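Local structure of jasmonate-induced oxygenase 2 (Arabidopsis thaliana, 6LSV) at residues L18-S30 and R124-S136. The protein oxidises the stress hormone jasmonate to 12-hydroxyjasmonate, using iron, molecular oxygen and 2-oxoglutarate, and so acts on jasmonate signalling in plant defence. Residues are numbered along the deposited sequence; the frame is centred on the assembly and turned at random.
Sequences LSSLPDRYIKPAS and RLGVEKGASLDWS
Arg24 O takes two bonds from the facing loop: Leu133 N lies beyond the oxygen, nearly in line with C=O, at 2.7 Å, while Ser132 OG donates from above the carbonyl plane. This carbonyl belongs to the 3-10 turn 23-25, which packs on the loop between strands 120-122 and 137-144 at the margin of the main sheet of the double-stranded beta-helix (cupin) fold of this 2-oxoglutarate oxygenase. The bends at chi2 and chi3 (-65° and -53°) bring the Arg24 guanidinium over Leu133 CD1, which covers one face, and NH2 bonds Ala131 O at 2.7 Å within the guanidinium plane. Glu5 salt-bridges both Arg24 and Arg124, which should offset the closeness of their guanidinium groups. Trp135 points the edge of its six-membered ring at the Tyr25 face, planes at 83°, a T-shaped pair. Leu21 CD1 touches Trp135 CZ3 at 3.5 Å, helix 10-15 adds Leu13, and the indole NE1 bonds Lys214 O. Asp134, whose side chain is about 6 Å from that of jasmonate-binding Arg208, also bonds Ser225 through OD1. Lys27 NZ meets Asp134 OD1 in a 2.6 Å salt bridge and Leu133 O, from above its carbonyl plane, at 2.8 Å.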
ATOM      1  N   LEU A  18     -22.658 -16.455   8.663  1.00 48.09           N
ATOM      2  CA  LEU A  18     -23.234 -16.771   7.368  1.00 38.71           C
ATOM      3  C   LEU A  18     -22.832 -18.174   6.939  1.00 41.45           C
ATOM      4  O   LEU A  18     -21.671 -18.572   7.063  1.00 47.83           O
ATOM      5  CB  LEU A  18     -22.779 -15.744   6.333  1.00 38.73           C
ATOM      6  CG  LEU A  18     -22.979 -14.287   6.756  1.00 40.38           C
ATOM      7  CD1 LEU A  18     -22.532 -13.322   5.667  1.00 34.41           C
ATOM      8  CD2 LEU A  18     -24.434 -14.030   7.131  1.00 42.55           C
ATOM      9  N   SER A  19     -23.815 -18.936   6.462  1.00 47.72           N
ATOM     10  CA  SER A  19     -23.543 -20.262   5.924  1.00 54.17           C
ATOM     11  C   SER A  19     -22.809 -20.198   4.591  1.00 52.50           C
ATOM     12  O   SER A  19     -22.224 -21.202   4.172  1.00 51.55           O
ATOM     13  CB  SER A  19     -24.858 -21.033   5.744  1.00 50.93           C
ATOM     14  OG  SER A  19     -25.659 -20.440   4.734  1.00 55.81           O
ATOM     15  N   SER A  20     -22.829 -19.044   3.921  1.00 51.29           N
ATOM     16  CA  SER A  20     -22.323 -18.920   2.563  1.00 44.40           C
ATOM     17  C   SER A  20     -21.520 -17.632   2.448  1.00 37.81           C
ATOM     18  O   SER A  20     -21.384 -16.866   3.407  1.00 44.68           O
ATOM     19  CB  SER A  20     -23.469 -18.931   1.546  1.00 38.18           C
ATOM     20  OG  SER A  20     -24.454 -17.975   1.905  1.00 50.24           O
ATOM     21  N   LEU A  21     -20.983 -17.398   1.255  1.00 35.91           N
ATOM     22  CA  LEU A  21     -20.338 -16.139   0.919  1.00 36.45           C
ATOM     23  C   LEU A  21     -21.237 -15.382  -0.043  1.00 34.90           C
ATOM     24  O   LEU A  21     -21.569 -15.919  -1.112  1.00 36.65           O
ATOM     25  CB  LEU A  21     -18.967 -16.383   0.288  1.00 34.71           C
ATOM     26  CG  LEU A  21     -17.963 -15.235   0.384  1.00 36.16           C
ATOM     27  CD1 LEU A  21     -17.678 -14.893   1.836  1.00 28.15           C
ATOM     28  CD2 LEU A  21     -16.679 -15.581  -0.355  1.00 33.07           C
ATOM     29  N   PRO A  22     -21.674 -14.170   0.291  1.00 30.35           N
ATOM     30  CA  PRO A  22     -22.466 -13.382  -0.662  1.00 31.01           C
ATOM     31  C   PRO A  22     -21.747 -13.248  -2.000  1.00 33.71           C
ATOM     32  O   PRO A  22     -20.518 -13.161  -2.062  1.00 27.45           O
ATOM     33  CB  PRO A  22     -22.616 -12.029   0.041  1.00 27.26           C
ATOM     34  CG  PRO A  22     -22.481 -12.347   1.497  1.00 24.75           C
ATOM     35  CD  PRO A  22     -21.502 -13.482   1.582  1.00 28.02           C
ATOM     36  N   ASP A  23     -22.533 -13.246  -3.085  1.00 34.43           N
ATOM     37  CA  ASP A  23     -21.961 -13.246  -4.428  1.00 36.37           C
ATOM     38  C   ASP A  23     -21.131 -11.998  -4.706  1.00 34.38           C
ATOM     39  O   ASP A  23     -20.208 -12.057  -5.528  1.00 38.09           O
ATOM     40  CB  ASP A  23     -23.070 -13.396  -5.480  1.00 38.95           C
ATOM     41  CG  ASP A  23     -22.522 -13.600  -6.897  1.00 56.04           C
ATOM     42  OD1 ASP A  23     -22.081 -12.617  -7.534  1.00 50.96           O
ATOM     43  OD2 ASP A  23     -22.517 -14.759  -7.370  1.00 50.24           O
ATOM     44  N   ARG A  24     -21.419 -10.880  -4.030  1.00 28.20           N
ATOM     45  CA  ARG A  24     -20.608  -9.681  -4.207  1.00 28.44           C
ATOM     46  C   ARG A  24     -19.144  -9.918  -3.853  1.00 28.01           C
ATOM     47  O   ARG A  24     -18.274  -9.184  -4.336  1.00 28.86           O
ATOM     48  CB  ARG A  24     -21.153  -8.528  -3.358  1.00 30.33           C
ATOM     49  CG  ARG A  24     -22.583  -8.094  -3.681  1.00 32.16           C
ATOM     50  CD  ARG A  24     -22.711  -7.505  -5.076  1.00 28.72           C
ATOM     51  NE  ARG A  24     -21.751  -6.431  -5.319  1.00 35.08           N
ATOM     52  CZ  ARG A  24     -21.938  -5.163  -4.969  1.00 35.65           C
ATOM     53  NH1 ARG A  24     -23.056  -4.796  -4.356  1.00 38.86           N
ATOM     54  NH2 ARG A  24     -21.005  -4.257  -5.233  1.00 34.12           N
ATOM     55  N   TYR A  25     -18.855 -10.927  -3.030  1.00 24.74           N
ATOM     56  CA  TYR A  25     -17.503 -11.209  -2.568  1.00 25.02           C
ATOM     57  C   TYR A  25     -16.922 -12.474  -3.189  1.00 29.40           C
ATOM     58  O   TYR A  25     -15.858 -12.930  -2.759  1.00 30.35           O
ATOM     59  CB  TYR A  25     -17.481 -11.307  -1.040  1.00 23.77           C
ATOM     60  CG  TYR A  25     -18.104 -10.106  -0.362  1.00 27.29           C
ATOM     61  CD1 TYR A  25     -17.334  -8.997  -0.030  1.00 23.00           C
ATOM     62  CD2 TYR A  25     -19.465 -10.072  -0.069  1.00 26.07           C
ATOM     63  CE1 TYR A  25     -17.897  -7.894   0.579  1.00 27.36           C
ATOM     64  CE2 TYR A  25     -20.039  -8.967   0.541  1.00 23.27           C
ATOM     65  CZ  TYR A  25     -19.250  -7.882   0.861  1.00 27.70           C
ATOM     66  OH  TYR A  25     -19.809  -6.783   1.467  1.00 22.13           O
ATOM     67  N   ILE A  26     -17.587 -13.044  -4.189  1.00 24.61           N
ATOM     68  CA  ILE A  26     -17.070 -14.206  -4.903  1.00 24.08           C
ATOM     69  C   ILE A  26     -16.338 -13.719  -6.146  1.00 28.59           C
ATOM     70  O   ILE A  26     -16.922 -13.039  -6.996  1.00 29.48           O
ATOM     71  CB  ILE A  26     -18.193 -15.186  -5.275  1.00 27.77           C
ATOM     72  CG1 ILE A  26     -19.013 -15.560  -4.041  1.00 35.55           C
ATOM     73  CG2 ILE A  26     -17.616 -16.427  -5.939  1.00 21.88           C
ATOM     74  CD1 ILE A  26     -20.218 -16.418  -4.350  1.00 28.75           C
ATOM     75  N   LYS A  27     -15.071 -14.063  -6.252  1.00 30.87           N
ATOM     76  CA  LYS A  27     -14.301 -13.668  -7.417  1.00 30.80           C
ATOM     77  C   LYS A  27     -14.480 -14.683  -8.536  1.00 31.72           C
ATOM     78  O   LYS A  27     -14.849 -15.836  -8.288  1.00 34.39           O
ATOM     79  CB  LYS A  27     -12.826 -13.541  -7.049  1.00 27.16           C
ATOM     80  CG  LYS A  27     -12.573 -12.660  -5.836  1.00 26.32           C
ATOM     81  CD  LYS A  27     -13.171 -11.270  -6.014  1.00 30.09           C
ATOM     82  CE  LYS A  27     -12.547 -10.277  -5.036  1.00 24.34           C
ATOM     83  NZ  LYS A  27     -13.136  -8.913  -5.156  1.00 20.08           N
ATOM     84  N   PRO A  28     -14.258 -14.275  -9.786  1.00 27.06           N
ATOM     85  CA  PRO A  28     -14.311 -15.236 -10.892  1.00 24.04           C
ATOM     86  C   PRO A  28     -13.367 -16.403 -10.644  1.00 34.41           C
ATOM     87  O   PRO A  28     -12.334 -16.262  -9.986  1.00 35.00           O
ATOM     88  CB  PRO A  28     -13.870 -14.409 -12.102  1.00 26.35           C
ATOM     89  CG  PRO A  28     -14.260 -13.021 -11.762  1.00 25.44           C
ATOM     90  CD  PRO A  28     -14.096 -12.890 -10.267  1.00 25.95           C
ATOM     91  N   ALA A  29     -13.737 -17.568 -11.175  1.00 39.15           N
ATOM     92  CA  ALA A  29     -12.880 -18.741 -11.030  1.00 36.13           C
ATOM     93  C   ALA A  29     -11.494 -18.507 -11.615  1.00 33.59           C
ATOM     94  O   ALA A  29     -10.533 -19.171 -11.216  1.00 35.53           O
ATOM     95  CB  ALA A  29     -13.530 -19.955 -11.688  1.00 35.50           C
ATOM     96  N   SER A  30     -11.367 -17.574 -12.558  1.00 39.48           N
ATOM     97  CA  SER A  30     -10.065 -17.294 -13.149  1.00 37.10           C
ATOM     98  C   SER A  30      -9.099 -16.680 -12.149  1.00 35.59           C
ATOM     99  O   SER A  30      -7.881 -16.792 -12.326  1.00 33.63           O
ATOM    100  CB  SER A  30     -10.228 -16.342 -14.318  1.00 35.39           C
ATOM    101  OG  SER A  30     -11.230 -16.815 -15.187  1.00 46.64           O
ATOM    102  N   ARG A 124     -14.743  -0.229   0.722  1.00 23.97           N
ATOM    103  CA  ARG A 124     -14.570  -0.502  -0.695  1.00 27.07           C
ATOM    104  C   ARG A 124     -13.710   0.590  -1.313  1.00 24.75           C
ATOM    105  O   ARG A 124     -13.505   1.659  -0.729  1.00 21.47           O
ATOM    106  CB  ARG A 124     -15.920  -0.607  -1.421  1.00 27.57           C
ATOM    107  CG  ARG A 124     -16.601   0.730  -1.668  1.00 26.82           C
ATOM    108  CD  ARG A 124     -17.939   0.556  -2.365  1.00 25.70           C
ATOM    109  NE  ARG A 124     -17.795   0.528  -3.817  1.00 35.42           N
ATOM    110  CZ  ARG A 124     -18.658  -0.050  -4.647  1.00 35.56           C
ATOM    111  NH1 ARG A 124     -19.740  -0.654  -4.174  1.00 31.03           N
ATOM    112  NH2 ARG A 124     -18.436  -0.025  -5.953  1.00 34.58           N
ATOM    113  N   LEU A 125     -13.206   0.302  -2.508  1.00 22.56           N
ATOM    114  CA  LEU A 125     -12.383   1.232  -3.269  1.00 22.46           C
ATOM    115  C   LEU A 125     -12.898   1.230  -4.700  1.00 25.91           C
ATOM    116  O   LEU A 125     -12.914   0.183  -5.355  1.00 30.97           O
ATOM    117  CB  LEU A 125     -10.906   0.830  -3.202  1.00 24.85           C
ATOM    118  CG  LEU A 125      -9.833   1.641  -3.928  1.00 29.80           C
ATOM    119  CD1 LEU A 125      -9.909   3.112  -3.558  1.00 32.36           C
ATOM    120  CD2 LEU A 125      -8.458   1.078  -3.588  1.00 30.71           C
ATOM    121  N   GLY A 126     -13.341   2.388  -5.172  1.00 23.89           N
ATOM    122  CA  GLY A 126     -14.022   2.489  -6.444  1.00 23.10           C
ATOM    123  C   GLY A 126     -15.515   2.709  -6.272  1.00 28.78           C
ATOM    124  O   GLY A 126     -16.091   2.534  -5.195  1.00 25.82           O
ATOM    125  N   VAL A 127     -16.156   3.099  -7.373  1.00 28.76           N
ATOM    126  CA  VAL A 127     -17.534   3.570  -7.298  1.00 32.24           C
ATOM    127  C   VAL A 127     -18.420   2.899  -8.341  1.00 32.44           C
ATOM    128  O   VAL A 127     -19.481   3.431  -8.687  1.00 35.25           O
ATOM    129  CB  VAL A 127     -17.587   5.104  -7.437  1.00 25.73           C
ATOM    130  CG1 VAL A 127     -16.900   5.764  -6.255  1.00 22.13           C
ATOM    131  CG2 VAL A 127     -16.941   5.548  -8.742  1.00 20.00           C
ATOM    132  N   GLU A 128     -18.001   1.737  -8.850  1.00 33.86           N
ATOM    133  CA  GLU A 128     -18.841   0.961  -9.756  1.00 34.21           C
ATOM    134  C   GLU A 128     -19.923   0.237  -8.956  1.00 38.55           C
ATOM    135  O   GLU A 128     -19.632  -0.392  -7.930  1.00 37.07           O
ATOM    136  CB  GLU A 128     -17.997  -0.034 -10.552  1.00 37.98           C
ATOM    137  CG  GLU A 128     -18.533  -0.368 -11.962  1.00 48.06           C
ATOM    138  CD  GLU A 128     -18.896   0.867 -12.797  1.00 57.80           C
ATOM    139  OE1 GLU A 128     -20.025   1.401 -12.671  1.00 51.42           O
ATOM    140  OE2 GLU A 128     -18.032   1.311 -13.583  1.00 55.44           O
ATOM    141  N   LYS A 129     -21.179   0.334  -9.418  1.00 43.65           N
ATOM    142  CA  LYS A 129     -22.293  -0.130  -8.593  1.00 42.93           C
ATOM    143  C   LYS A 129     -22.383  -1.651  -8.514  1.00 43.31           C
ATOM    144  O   LYS A 129     -22.783  -2.190  -7.477  1.00 43.44           O
ATOM    145  CB  LYS A 129     -23.616   0.424  -9.102  1.00 33.32           C
ATOM    146  CG  LYS A 129     -24.736   0.243  -8.079  1.00 39.72           C
ATOM    147  CD  LYS A 129     -26.123   0.279  -8.681  1.00 45.21           C
ATOM    148  CE  LYS A 129     -26.982  -0.882  -8.189  1.00 51.41           C
ATOM    149  NZ  LYS A 129     -27.966  -1.312  -9.225  1.00 50.89           N
ATOM    150  N   GLY A 130     -22.059  -2.360  -9.581  1.00 40.50           N
ATOM    151  CA  GLY A 130     -22.163  -3.796  -9.433  1.00 41.88           C
ATOM    152  C   GLY A 130     -20.877  -4.498  -9.074  1.00 41.91           C
ATOM    153  O   GLY A 130     -20.866  -5.729  -8.977  1.00 37.70           O
ATOM    154  N   ALA A 131     -19.805  -3.741  -8.842  1.00 40.25           N
ATOM    155  CA  ALA A 131     -18.460  -4.299  -8.796  1.00 30.82           C
ATOM    156  C   ALA A 131     -18.312  -5.347  -7.700  1.00 32.24           C
ATOM    157  O   ALA A 131     -18.904  -5.236  -6.622  1.00 34.49           O
ATOM    158  CB  ALA A 131     -17.441  -3.179  -8.580  1.00 30.48           C
ATOM    159  N   SER A 132     -17.512  -6.373  -7.986  1.00 29.49           N
ATOM    160  CA  SER A 132     -17.124  -7.322  -6.954  1.00 28.49           C
ATOM    161  C   SER A 132     -16.392  -6.599  -5.831  1.00 33.79           C
ATOM    162  O   SER A 132     -15.699  -5.602  -6.051  1.00 33.95           O
ATOM    163  CB  SER A 132     -16.239  -8.421  -7.538  1.00 24.22           C
ATOM    164  OG  SER A 132     -16.353  -9.620  -6.789  1.00 37.00           O
ATOM    165  N   LEU A 133     -16.550  -7.108  -4.616  1.00 30.49           N
ATOM    166  CA  LEU A 133     -15.975  -6.479  -3.439  1.00 27.97           C
ATOM    167  C   LEU A 133     -14.922  -7.381  -2.809  1.00 26.50           C
ATOM    168  O   LEU A 133     -14.891  -8.595  -3.032  1.00 21.10           O
ATOM    169  CB  LEU A 133     -17.058  -6.141  -2.413  1.00 26.34           C
ATOM    170  CG  LEU A 133     -18.116  -5.168  -2.926  1.00 30.85           C
ATOM    171  CD1 LEU A 133     -19.191  -4.957  -1.878  1.00 22.80           C
ATOM    172  CD2 LEU A 133     -17.470  -3.850  -3.315  1.00 31.30           C
ATOM    173  N   ASP A 134     -14.060  -6.763  -2.007  1.00 20.67           N
ATOM    174  CA  ASP A 134     -12.998  -7.468  -1.311  1.00 21.36           C
ATOM    175  C   ASP A 134     -13.378  -7.703   0.146  1.00 26.37           C
ATOM    176  O   ASP A 134     -14.158  -6.950   0.737  1.00 24.38           O
ATOM    177  CB  ASP A 134     -11.686  -6.688  -1.397  1.00 23.36           C
ATOM    178  CG  ASP A 134     -11.113  -6.670  -2.802  1.00 23.98           C
ATOM    179  OD1 ASP A 134     -11.517  -7.522  -3.623  1.00 16.27           O
ATOM    180  OD2 ASP A 134     -10.262  -5.800  -3.087  1.00 28.39           O
ATOM    181  N   TRP A 135     -12.815  -8.765   0.722  1.00 26.39           N
ATOM    182  CA  TRP A 135     -13.139  -9.163   2.091  1.00 25.77           C
ATOM    183  C   TRP A 135     -12.236  -8.420   3.075  1.00 24.18           C
ATOM    184  O   TRP A 135     -11.380  -8.996   3.749  1.00 26.46           O
ATOM    185  CB  TRP A 135     -13.010 -10.672   2.253  1.00 26.16           C
ATOM    186  CG  TRP A 135     -13.738 -11.194   3.459  1.00 30.71           C
ATOM    187  CD1 TRP A 135     -13.197 -11.519   4.670  1.00 27.34           C
ATOM    188  CD2 TRP A 135     -15.144 -11.441   3.570  1.00 28.43           C
ATOM    189  NE1 TRP A 135     -14.179 -11.957   5.526  1.00 29.54           N
ATOM    190  CE2 TRP A 135     -15.383 -11.917   4.875  1.00 31.83           C
ATOM    191  CE3 TRP A 135     -16.224 -11.303   2.693  1.00 28.90           C
ATOM    192  CZ2 TRP A 135     -16.659 -12.258   5.322  1.00 33.86           C
ATOM    193  CZ3 TRP A 135     -17.489 -11.643   3.139  1.00 27.73           C
ATOM    194  CH2 TRP A 135     -17.695 -12.116   4.439  1.00 31.32           C
ATOM    195  N   SER A 136     -12.450  -7.109   3.154  1.00 21.26           N
ATOM    196  CA  SER A 136     -11.663  -6.306   4.077  1.00 22.81           C
ATOM    197  C   SER A 136     -12.363  -4.987   4.346  1.00 25.19           C
ATOM    198  O   SER A 136     -13.074  -4.454   3.489  1.00 25.82           O
ATOM    199  CB  SER A 136     -10.253  -6.032   3.540  1.00 26.05           C
ATOM    200  OG  SER A 136     -10.286  -5.695   2.165  1.00 28.22           O
TER
HETATM  201  O   HOH W   1     -13.769 -11.036  -1.960  1.00 28.07           O